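Local coordinates for protein anthranilate-CoA ligase (Stigmatella aurantiaca, PDB 4WV3) that belongs to the ANL superfamily of AMP-binding enzymes, with a large N-terminal portion followed by a smaller C-terminal domain, at residues Arg34-Arg39 and Asp69-Val74; Ile86-Asn91 and Glu100-Asp105; Arg474-His479 and Ile493-Glu498. All coordinates share one frame; numbering follows the deposited sequence.

Contact 1 (Arg34-Arg39 and Asp69-Val74); sequences REMTFR and DSAEWV
Arg34 and Met36 meet Ala71 and Glu72 where the edge of one sheet approaches the first turn of a helix, within the large N-terminal portion of this ANL-family enzyme. Strand 35-37 is an outermost strand of the mixed sheet. Helix 71-83 has Ser70 at its N-cap position and follows a strand of the neighbouring parallel sheet, so the contact joins the edge of the mixed sheet to a helix of the parallel-sheet unit.

The apolar part centres on one methyl group. Ala71 CB lies 3.7 Å from Met36 SD and also touches the aliphatic part of Arg34, with 3.7 Å from CB to Arg34 CD. The same methyl reaches Leu29 on strand 27-30, the antiparallel neighbour of strand 35-37.

The polar part is a salt bridge on the more exposed side. With CG placed opposite its own backbone N (chi1 -171°) and the chain extended as far as NE, Arg34 runs past Ala71 and delivers its guanidinium to Glu72, whose side chain bends at chi2 to meet it. The other terminal nitrogen, NH2, pairs with Glu44 of helix 38-54, so the arginine is shared between two carboxylates on different helices. Met36 SD sits over one guanidinium face, offset toward its rim. Glu72 OE2 instead lies at the guanidinium edge, 3.1 Å from Arg34 NH1, in a weak hydrogen bond bent to 129°, with the two planes turned 58° apart.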
loop_
_atom_site.group_PDB
_atom_site.type_symbol
_atom_site.label_atom_id
_atom_site.label_comp_id
_atom_site.label_asym_id
_atom_site.label_seq_id
_atom_site.Cartn_x
_atom_site.Cartn_y
_atom_site.Cartn_z
ATOM N N ARG A 34 -14.246 5.009 18.529
ATOM C CA ARG A 34 -14.487 3.705 19.133
ATOM C C ARG A 34 -13.204 2.966 19.508
ATOM O O ARG A 34 -12.190 3.068 18.819
ATOM C CB ARG A 34 -15.315 2.857 18.163
ATOM C CG ARG A 34 -15.839 1.549 18.719
ATOM C CD ARG A 34 -16.774 0.898 17.713
ATOM N NE ARG A 34 -17.301 -0.377 18.183
ATOM C CZ ARG A 34 -18.201 -1.098 17.523
ATOM N NH1 ARG A 34 -18.676 -0.665 16.362
ATOM N NH2 ARG A 34 -18.626 -2.250 18.022
ATOM N N GLU A 35 -13.262 2.228 20.611
ATOM C CA GLU A 35 -12.176 1.343 21.010
ATOM C C GLU A 35 -12.736 -0.045 21.283
ATOM O O GLU A 35 -13.731 -0.191 21.991
ATOM C CB GLU A 35 -11.466 1.875 22.255
ATOM C CG GLU A 35 -10.684 3.156 22.033
ATOM C CD GLU A 35 -9.965 3.621 23.285
ATOM O OE1 GLU A 35 -9.928 2.855 24.272
ATOM O OE2 GLU A 35 -9.440 4.755 23.282
ATOM N N MET A 36 -12.099 -1.065 20.718
ATOM C CA MET A 36 -12.581 -2.430 20.878
ATOM C C MET A 36 -11.499 -3.368 21.399
ATOM O O MET A 36 -10.318 -3.209 21.089
ATOM C CB MET A 36 -13.135 -2.965 19.554
ATOM C CG MET A 36 -14.226 -2.106 18.941
ATOM S SD MET A 36 -15.009 -2.895 17.520
ATOM C CE MET A 36 -15.850 -4.260 18.316
ATOM N N THR A 37 -11.915 -4.346 22.196
ATOM C CA THR A 37 -11.019 -5.402 22.640
ATOM C C THR A 37 -11.066 -6.539 21.629
ATOM O O THR A 37 -11.922 -6.549 20.745
ATOM C CB THR A 37 -11.422 -5.941 24.023
ATOM O OG1 THR A 37 -12.685 -6.613 23.928
ATOM C CG2 THR A 37 -11.530 -4.804 25.028
ATOM N N PHE A 38 -10.148 -7.492 21.754
ATOM C CA PHE A 38 -10.117 -8.637 20.851
ATOM C C PHE A 38 -11.405 -9.455 20.930
ATOM O O PHE A 38 -11.868 -9.997 19.926
ATOM C CB PHE A 38 -8.906 -9.527 21.141
ATOM C CG PHE A 38 -7.604 -8.962 20.648
ATOM C CD1 PHE A 38 -7.202 -9.156 19.337
ATOM C CD2 PHE A 38 -6.778 -8.243 21.498
ATOM C CE1 PHE A 38 -6.002 -8.640 18.880
ATOM C CE2 PHE A 38 -5.577 -7.724 21.047
ATOM C CZ PHE A 38 -5.189 -7.923 19.736
ATOM N N ARG A 39 -11.981 -9.536 22.126
ATOM C CA ARG A 39 -13.233 -10.258 22.323
ATOM C C ARG A 39 -14.387 -9.545 21.626
ATOM O O ARG A 39 -15.221 -10.179 20.980
ATOM C CB ARG A 39 -13.536 -10.417 23.817
ATOM C CG ARG A 39 -14.861 -11.103 24.115
ATOM C CD ARG A 39 -14.928 -12.475 23.465
ATOM N NE ARG A 39 -13.932 -13.391 24.010
ATOM C CZ ARG A 39 -13.624 -14.565 23.469
ATOM N NH1 ARG A 39 -14.230 -14.964 22.359
ATOM N NH2 ARG A 39 -12.705 -15.338 24.033
ATOM N N ASP A 69 -11.395 3.723 7.183
ATOM C CA ASP A 69 -10.619 2.979 8.169
ATOM C C ASP A 69 -11.360 3.147 9.487
ATOM O O ASP A 69 -11.451 4.250 10.024
ATOM C CB ASP A 69 -9.178 3.489 8.234
ATOM C CG ASP A 69 -8.283 2.844 7.194
ATOM O OD1 ASP A 69 -8.808 2.367 6.166
ATOM O OD2 ASP A 69 -7.052 2.813 7.407
ATOM N N SER A 70 -11.897 2.046 9.998
ATOM C CA SER A 70 -12.752 2.098 11.174
ATOM C C SER A 70 -12.911 0.722 11.805
ATOM O O SER A 70 -12.420 -0.278 11.281
ATOM C CB SER A 70 -14.130 2.686 10.868
ATOM O OG SER A 70 -14.767 1.959 9.830
ATOM N N ALA A 71 -13.605 0.684 12.938
ATOM C CA ALA A 71 -13.904 -0.569 13.613
ATOM C C ALA A 71 -14.819 -1.426 12.748
ATOM O O ALA A 71 -14.690 -2.650 12.713
ATOM C CB ALA A 71 -14.553 -0.297 14.959
ATOM N N GLU A 72 -15.739 -0.773 12.045
ATOM C CA GLU A 72 -16.700 -1.473 11.200
ATOM C C GLU A 72 -16.033 -2.116 9.989
ATOM O O GLU A 72 -16.517 -3.120 9.471
ATOM C CB GLU A 72 -17.818 -0.529 10.744
ATOM C CG GLU A 72 -18.786 -0.121 11.842
ATOM C CD GLU A 72 -18.227 0.952 12.753
ATOM O OE1 GLU A 72 -17.202 1.568 12.391
ATOM O OE2 GLU A 72 -18.812 1.180 13.833
ATOM N N TRP A 73 -14.927 -1.532 9.538
ATOM C CA TRP A 73 -14.165 -2.102 8.435
ATOM C C TRP A 73 -13.574 -3.440 8.859
ATOM O O TRP A 73 -13.693 -4.440 8.149
ATOM C CB TRP A 73 -13.042 -1.152 8.007
ATOM C CG TRP A 73 -12.515 -1.410 6.622
ATOM C CD1 TRP A 73 -12.791 -0.688 5.497
ATOM C CD2 TRP A 73 -11.625 -2.459 6.214
ATOM N NE1 TRP A 73 -12.130 -1.219 4.418
ATOM C CE2 TRP A 73 -11.407 -2.307 4.830
ATOM C CE3 TRP A 73 -10.990 -3.510 6.884
ATOM C CZ2 TRP A 73 -10.585 -3.167 4.105
ATOM C CZ3 TRP A 73 -10.174 -4.361 6.162
ATOM C CH2 TRP A 73 -9.979 -4.185 4.788
ATOM N N VAL A 74 -12.939 -3.452 10.027
ATOM C CA VAL A 74 -12.258 -4.641 10.524
ATOM C C VAL A 74 -13.222 -5.783 10.833
ATOM O O VAL A 74 -13.002 -6.920 10.414
ATOM C CB VAL A 74 -11.425 -4.328 11.782
ATOM C CG1 VAL A 74 -10.797 -5.597 12.322
ATOM C CG2 VAL A 74 -10.357 -3.295 11.466
#

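Contact 2 (Ile86-Asn91 and Glu100-Asp105); sequences IAVGIN and EYILRD
Ile90 and Ile102 form the tight part of this contact, in which helix 96-105 packs against the end of strand 86-89, an outermost strand of the parallel five-stranded sheet, and against the residue just after it, Ile90. Strand, helix and the later strand 110-114 make a beta-alpha-beta crossover, the two strands lying on either side of strand 62-66.

The two isoleucines slide past each other in opposite directions, each offering its branch methyl to the end of the other. Ile90 CG2 touches Ile102 CD1 at 3.7 Å, while Ile90 CD1 comes to 4.1 Å from Ile102 CG2. Both have CG1 turned away from the carbonyl carbon and lying beside the backbone N (chi1 -47° in Ile90, -67° in Ile102), which gives the pair its reciprocal match of methyls. Leu103 adds a second apolar contact, crossing Ile90 at about a right angle with its CD2 placed 3.8 Å from Ile90 CD1. Leu66 lies against Ile90 from strand 62-66, and Tyr174 of strand 169-175 touches both Ile102 and Val88.

Toward Val88 the fit is looser: its CG1 stands 4.3 Å from Ile102 CG2, and little surface is shared. The outer side of the helix is different again. There Tyr101 and Arg104 are exposed, and Arg104 NH2 forms a salt bridge with Glu100 OE2, 2.7 Å away and one helical turn back; its hydrogen bond is weak.

Between the two segments only methyl-bearing side chains meet, so this docking rests on van der Waals packing of buried aliphatic groups, while the charged groups of the helix segment turn to other partners: Arg104 to Glu100, Asp105 to His379 and Tyr174.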
loop_
_atom_site.group_PDB
_atom_site.type_symbol
_atom_site.label_atom_id
_atom_site.label_comp_id
_atom_site.label_asym_id
_atom_site.label_seq_id
_atom_site.Cartn_x
_atom_site.Cartn_y
_atom_site.Cartn_z
ATOM N N ILE A 86 -15.397 -14.092 0.217
ATOM C CA ILE A 86 -14.252 -13.319 -0.249
ATOM C C ILE A 86 -14.421 -11.826 0.010
ATOM O O ILE A 86 -15.279 -11.173 -0.583
ATOM C CB ILE A 86 -13.984 -13.562 -1.748
ATOM C CG1 ILE A 86 -13.765 -15.056 -2.006
ATOM C CG2 ILE A 86 -12.784 -12.752 -2.214
ATOM C CD1 ILE A 86 -13.500 -15.403 -3.454
ATOM N N ALA A 87 -13.594 -11.289 0.900
ATOM C CA ALA A 87 -13.641 -9.870 1.227
ATOM C C ALA A 87 -13.033 -9.026 0.112
ATOM O O ALA A 87 -11.922 -9.291 -0.346
ATOM C CB ALA A 87 -12.927 -9.608 2.544
ATOM N N VAL A 88 -13.769 -8.010 -0.324
ATOM C CA VAL A 88 -13.292 -7.118 -1.374
ATOM C C VAL A 88 -13.095 -5.703 -0.833
ATOM O O VAL A 88 -14.036 -4.910 -0.784
ATOM C CB VAL A 88 -14.265 -7.084 -2.571
ATOM C CG1 VAL A 88 -13.683 -6.257 -3.709
ATOM C CG2 VAL A 88 -14.572 -8.497 -3.043
ATOM N N GLY A 89 -11.868 -5.398 -0.418
ATOM C CA GLY A 89 -11.537 -4.082 0.101
ATOM C C GLY A 89 -11.364 -3.070 -1.014
ATOM O O GLY A 89 -10.398 -3.130 -1.774
ATOM N N ILE A 90 -12.301 -2.132 -1.105
ATOM C CA ILE A 90 -12.354 -1.209 -2.233
ATOM C C ILE A 90 -11.798 0.173 -1.890
ATOM O O ILE A 90 -11.999 0.678 -0.786
ATOM C CB ILE A 90 -13.797 -1.078 -2.765
ATOM C CG1 ILE A 90 -14.423 -2.464 -2.933
ATOM C CG2 ILE A 90 -13.826 -0.313 -4.081
ATOM C CD1 ILE A 90 -15.856 -2.438 -3.412
ATOM N N ASN A 91 -11.089 0.766 -2.849
ATOM C CA ASN A 91 -10.557 2.120 -2.723
ATOM C C ASN A 91 -11.657 3.130 -2.405
ATOM O O ASN A 91 -12.709 3.146 -3.047
ATOM C CB ASN A 91 -9.829 2.513 -4.012
ATOM C CG ASN A 91 -9.028 3.799 -3.875
ATOM O OD1 ASN A 91 -9.428 4.732 -3.180
ATOM N ND2 ASN A 91 -7.886 3.850 -4.552
ATOM N N GLU A 100 -18.608 0.674 -10.311
ATOM C CA GLU A 100 -19.507 -0.169 -11.089
ATOM C C GLU A 100 -18.759 -1.345 -11.706
ATOM O O GLU A 100 -19.268 -2.466 -11.741
ATOM C CB GLU A 100 -20.201 0.645 -12.181
ATOM C CG GLU A 100 -21.190 -0.158 -13.009
ATOM C CD GLU A 100 -21.679 0.595 -14.229
ATOM O OE1 GLU A 100 -22.232 1.705 -14.067
ATOM O OE2 GLU A 100 -21.503 0.079 -15.352
ATOM N N TYR A 101 -17.549 -1.083 -12.193
ATOM C CA TYR A 101 -16.717 -2.135 -12.765
ATOM C C TYR A 101 -16.360 -3.184 -11.720
ATOM O O TYR A 101 -16.509 -4.381 -11.957
ATOM C CB TYR A 101 -15.438 -1.551 -13.369
ATOM C CG TYR A 101 -14.448 -2.605 -13.816
ATOM C CD1 TYR A 101 -14.611 -3.270 -15.025
ATOM C CD2 TYR A 101 -13.351 -2.936 -13.030
ATOM C CE1 TYR A 101 -13.711 -4.235 -15.439
ATOM C CE2 TYR A 101 -12.446 -3.902 -13.434
ATOM C CZ TYR A 101 -12.631 -4.547 -14.639
ATOM O OH TYR A 101 -11.733 -5.507 -15.048
ATOM N N ILE A 102 -15.889 -2.723 -10.566
ATOM C CA ILE A 102 -15.459 -3.613 -9.492
ATOM C C ILE A 102 -16.578 -4.531 -9.007
ATOM O O ILE A 102 -16.413 -5.750 -8.958
ATOM C CB ILE A 102 -14.893 -2.817 -8.296
ATOM C CG1 ILE A 102 -13.592 -2.118 -8.694
ATOM C CG2 ILE A 102 -14.658 -3.732 -7.104
ATOM C CD1 ILE A 102 -13.006 -1.249 -7.605
ATOM N N LEU A 103 -17.719 -3.943 -8.662
ATOM C CA LEU A 103 -18.838 -4.702 -8.114
ATOM C C LEU A 103 -19.416 -5.710 -9.106
ATOM O O LEU A 103 -19.902 -6.770 -8.713
ATOM C CB LEU A 103 -19.932 -3.759 -7.610
ATOM C CG LEU A 103 -19.516 -2.860 -6.445
ATOM C CD1 LEU A 103 -20.682 -2.008 -5.971
ATOM C CD2 LEU A 103 -18.954 -3.695 -5.303
ATOM N N ARG A 104 -19.360 -5.375 -10.391
ATOM C CA ARG A 104 -19.850 -6.271 -11.430
ATOM C C ARG A 104 -18.844 -7.385 -11.693
ATOM O O ARG A 104 -19.219 -8.525 -11.967
ATOM C CB ARG A 104 -20.114 -5.501 -12.724
ATOM C CG ARG A 104 -20.771 -6.330 -13.817
ATOM C CD ARG A 104 -20.621 -5.675 -15.179
ATOM N NE ARG A 104 -20.943 -4.251 -15.143
ATOM C CZ ARG A 104 -22.171 -3.758 -15.252
ATOM N NH1 ARG A 104 -23.205 -4.574 -15.402
ATOM N NH2 ARG A 104 -22.368 -2.449 -15.208
ATOM N N ASP A 105 -17.563 -7.044 -11.605
ATOM C CA ASP A 105 -16.491 -7.984 -11.911
ATOM C C ASP A 105 -16.368 -9.086 -10.861
ATOM O O ASP A 105 -15.938 -10.197 -11.167
ATOM C CB ASP A 105 -15.161 -7.241 -12.068
ATOM C CG ASP A 105 -14.041 -8.138 -12.555
ATOM O OD1 ASP A 105 -14.091 -8.575 -13.725
ATOM O OD2 ASP A 105 -13.103 -8.394 -11.772
#

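Contact 3 (Arg474-His479 and Ile493-Glu498); sequences RQITDH and IEFVTE
This is an apolar helix-on-strand contact, made by Ile476 with Ile493 and Phe495 inside a beta-alpha-beta unit of the small C-terminal domain. The unit runs from strand 454-462 through helix 470-483 to strand 492-496, and its two strands are parallel neighbours in a three-stranded mixed sheet. The axes of segments 474-479 and 493-496 come within 11.0 Å, with 130° between their directions, so the helix runs back across the sheet.

Ile476 is the buried residue of the helix segment that makes the contact, and its two methyl ends serve different partners. CG2 meets the tip of Ile493, 3.7 Å from its CD1, the two side chains crossing at a slant. CD1 reaches the rim of the Phe495 ring, lying near the ring plane and 3.9 Å from Phe495 CE1. It is therefore an edge contact and not a methyl laid over the ring face. Phe495 gets there because its CG stands opposite the carbonyl carbon (chi1 -63°), and its side chain also touches Leu472 and Ile473, about one turn earlier on the same helix. Ile460 of the adjoining strand touches both isoleucines.

At the margin, the exposed Thr477 merely brushes Ile493, its OG1 being 4.2 Å from CD1. That hydroxyl is hydrogen-bonded instead to the backbone O of Ile473. Its polarity is satisfied within the helix, and between the two segments the contact is hydrophobic packing, with no polar bond.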
loop_
_atom_site.group_PDB
_atom_site.type_symbol
_atom_site.label_atom_id
_atom_site.label_comp_id
_atom_site.label_asym_id
_atom_site.label_seq_id
_atom_site.Cartn_x
_atom_site.Cartn_y
_atom_site.Cartn_z
ATOM N N ARG A 474 18.576 28.283 -10.739
ATOM C CA ARG A 474 20.023 28.181 -10.875
ATOM C C ARG A 474 20.617 27.233 -9.834
ATOM O O ARG A 474 21.508 26.443 -10.144
ATOM C CB ARG A 474 20.659 29.569 -10.765
ATOM C CG ARG A 474 22.175 29.581 -10.843
ATOM C CD ARG A 474 22.696 31.004 -10.969
ATOM N NE ARG A 474 22.111 31.891 -9.968
ATOM C CZ ARG A 474 21.622 33.098 -10.233
ATOM N NH1 ARG A 474 21.650 33.572 -11.471
ATOM N NH2 ARG A 474 21.106 33.836 -9.259
ATOM N N GLN A 475 20.113 27.311 -8.605
ATOM C CA GLN A 475 20.574 26.439 -7.527
ATOM C C GLN A 475 20.268 24.975 -7.826
ATOM O O GLN A 475 21.131 24.110 -7.683
ATOM C CB GLN A 475 19.941 26.840 -6.193
ATOM C CG GLN A 475 20.407 28.183 -5.655
ATOM C CD GLN A 475 19.760 28.535 -4.331
ATOM O OE1 GLN A 475 19.262 27.663 -3.618
ATOM N NE2 GLN A 475 19.757 29.820 -3.996
ATOM N N ILE A 476 19.033 24.707 -8.239
ATOM C CA ILE A 476 18.615 23.355 -8.592
ATOM C C ILE A 476 19.402 22.851 -9.799
ATOM O O ILE A 476 19.793 21.683 -9.857
ATOM C CB ILE A 476 17.101 23.293 -8.885
ATOM C CG1 ILE A 476 16.303 23.622 -7.622
ATOM C CG2 ILE A 476 16.704 21.924 -9.408
ATOM C CD1 ILE A 476 14.802 23.545 -7.809
ATOM N N THR A 477 19.642 23.744 -10.754
ATOM C CA THR A 477 20.413 23.410 -11.946
ATOM C C THR A 477 21.851 23.042 -11.592
ATOM O O THR A 477 22.370 22.024 -12.048
ATOM C CB THR A 477 20.422 24.575 -12.954
ATOM O OG1 THR A 477 19.078 24.887 -13.338
ATOM C CG2 THR A 477 21.226 24.207 -14.192
ATOM N N ASP A 478 22.488 23.875 -10.774
ATOM C CA ASP A 478 23.872 23.639 -10.372
ATOM C C ASP A 478 23.997 22.411 -9.474
ATOM O O ASP A 478 25.044 21.764 -9.435
ATOM C CB ASP A 478 24.450 24.870 -9.670
ATOM C CG ASP A 478 24.500 26.087 -10.574
ATOM O OD1 ASP A 478 24.437 25.912 -11.811
ATOM O OD2 ASP A 478 24.604 27.215 -10.050
ATOM N N HIS A 479 22.926 22.097 -8.755
ATOM C CA HIS A 479 22.903 20.926 -7.888
ATOM C C HIS A 479 22.868 19.642 -8.711
ATOM O O HIS A 479 23.461 18.632 -8.330
ATOM C CB HIS A 479 21.698 20.985 -6.947
ATOM C CG HIS A 479 21.544 19.773 -6.084
ATOM N ND1 HIS A 479 22.501 19.382 -5.171
ATOM C CD2 HIS A 479 20.544 18.865 -5.993
ATOM C CE1 HIS A 479 22.096 18.286 -4.555
ATOM N NE2 HIS A 479 20.912 17.951 -5.036
ATOM N N ILE A 493 12.745 22.183 -16.120
ATOM C CA ILE A 493 12.305 22.170 -14.732
ATOM C C ILE A 493 11.034 22.996 -14.591
ATOM O O ILE A 493 11.062 24.222 -14.704
ATOM C CB ILE A 493 13.387 22.717 -13.786
ATOM C CG1 ILE A 493 14.623 21.817 -13.817
ATOM C CG2 ILE A 493 12.848 22.828 -12.368
ATOM C CD1 ILE A 493 15.760 22.314 -12.956
ATOM N N GLU A 494 9.917 22.317 -14.358
ATOM C CA GLU A 494 8.632 22.987 -14.218
ATOM C C GLU A 494 8.116 22.885 -12.787
ATOM O O GLU A 494 8.016 21.795 -12.227
ATOM C CB GLU A 494 7.612 22.402 -15.196
ATOM C CG GLU A 494 6.219 22.991 -15.068
ATOM C CD GLU A 494 5.342 22.668 -16.261
ATOM O OE1 GLU A 494 5.887 22.505 -17.373
ATOM O OE2 GLU A 494 4.108 22.573 -16.087
ATOM N N PHE A 495 7.796 24.032 -12.199
ATOM C CA PHE A 495 7.302 24.070 -10.830
ATOM C C PHE A 495 5.785 23.950 -10.791
ATOM O O PHE A 495 5.075 24.676 -11.487
ATOM C CB PHE A 495 7.763 25.347 -10.127
ATOM C CG PHE A 495 9.255 25.454 -9.991
ATOM C CD1 PHE A 495 9.916 24.805 -8.960
ATOM C CD2 PHE A 495 9.997 26.193 -10.896
ATOM C CE1 PHE A 495 11.289 24.897 -8.832
ATOM C CE2 PHE A 495 11.371 26.289 -10.773
ATOM C CZ PHE A 495 12.017 25.639 -9.740
ATOM N N VAL A 496 5.295 23.019 -9.980
ATOM C CA VAL A 496 3.863 22.789 -9.852
ATOM C C VAL A 496 3.436 22.853 -8.389
ATOM O O VAL A 496 4.275 22.848 -7.488
ATOM C CB VAL A 496 3.454 21.423 -10.438
ATOM C CG1 VAL A 496 3.739 21.379 -11.932
ATOM C CG2 VAL A 496 4.179 20.298 -9.716
ATOM N N THR A 497 2.130 22.914 -8.161
ATOM C CA THR A 497 1.595 22.958 -6.806
ATOM C C THR A 497 1.021 21.602 -6.413
ATOM O O THR A 497 0.719 21.360 -5.245
ATOM C CB THR A 497 0.503 24.031 -6.666
ATOM O OG1 THR A 497 -0.635 23.665 -7.457
ATOM C CG2 THR A 497 1.027 25.380 -7.128
ATOM N N GLU A 498 0.877 20.720 -7.396
ATOM C CA GLU A 498 0.325 19.393 -7.156
ATOM C C GLU A 498 0.742 18.402 -8.236
ATOM O O GLU A 498 1.018 18.780 -9.375
ATOM C CB GLU A 498 -1.202 19.460 -7.074
ATOM C CG GLU A 498 -1.860 20.035 -8.317
ATOM C CD GLU A 498 -3.367 20.130 -8.186
ATOM O OE1 GLU A 498 -3.935 19.440 -7.313
ATOM O OE2 GLU A 498 -3.983 20.900 -8.953
#

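Overall arrangement
From the N terminus, contact 1 comes first, bringing Asp69-Val74 back to Arg34-Arg39 over 29 intervening residues. Contact 2 closes a much shorter loop of eight residues, and contact 3 one of thirteen. The three follow in series: none nests in or crosses another. Contacts 1 and 2 are joined directly, since helix 71-83 leads into strand 86-89 and Trp73 CZ2 packs 4.2 Å from Gly89 CA. Between them they tie the mixed sheet's edge to the parallel sheet with its helices. Contact 3 lies apart in the C-terminal domain, its centre about 45 Å from that of contact 1, on the opposite side of the chain's centre.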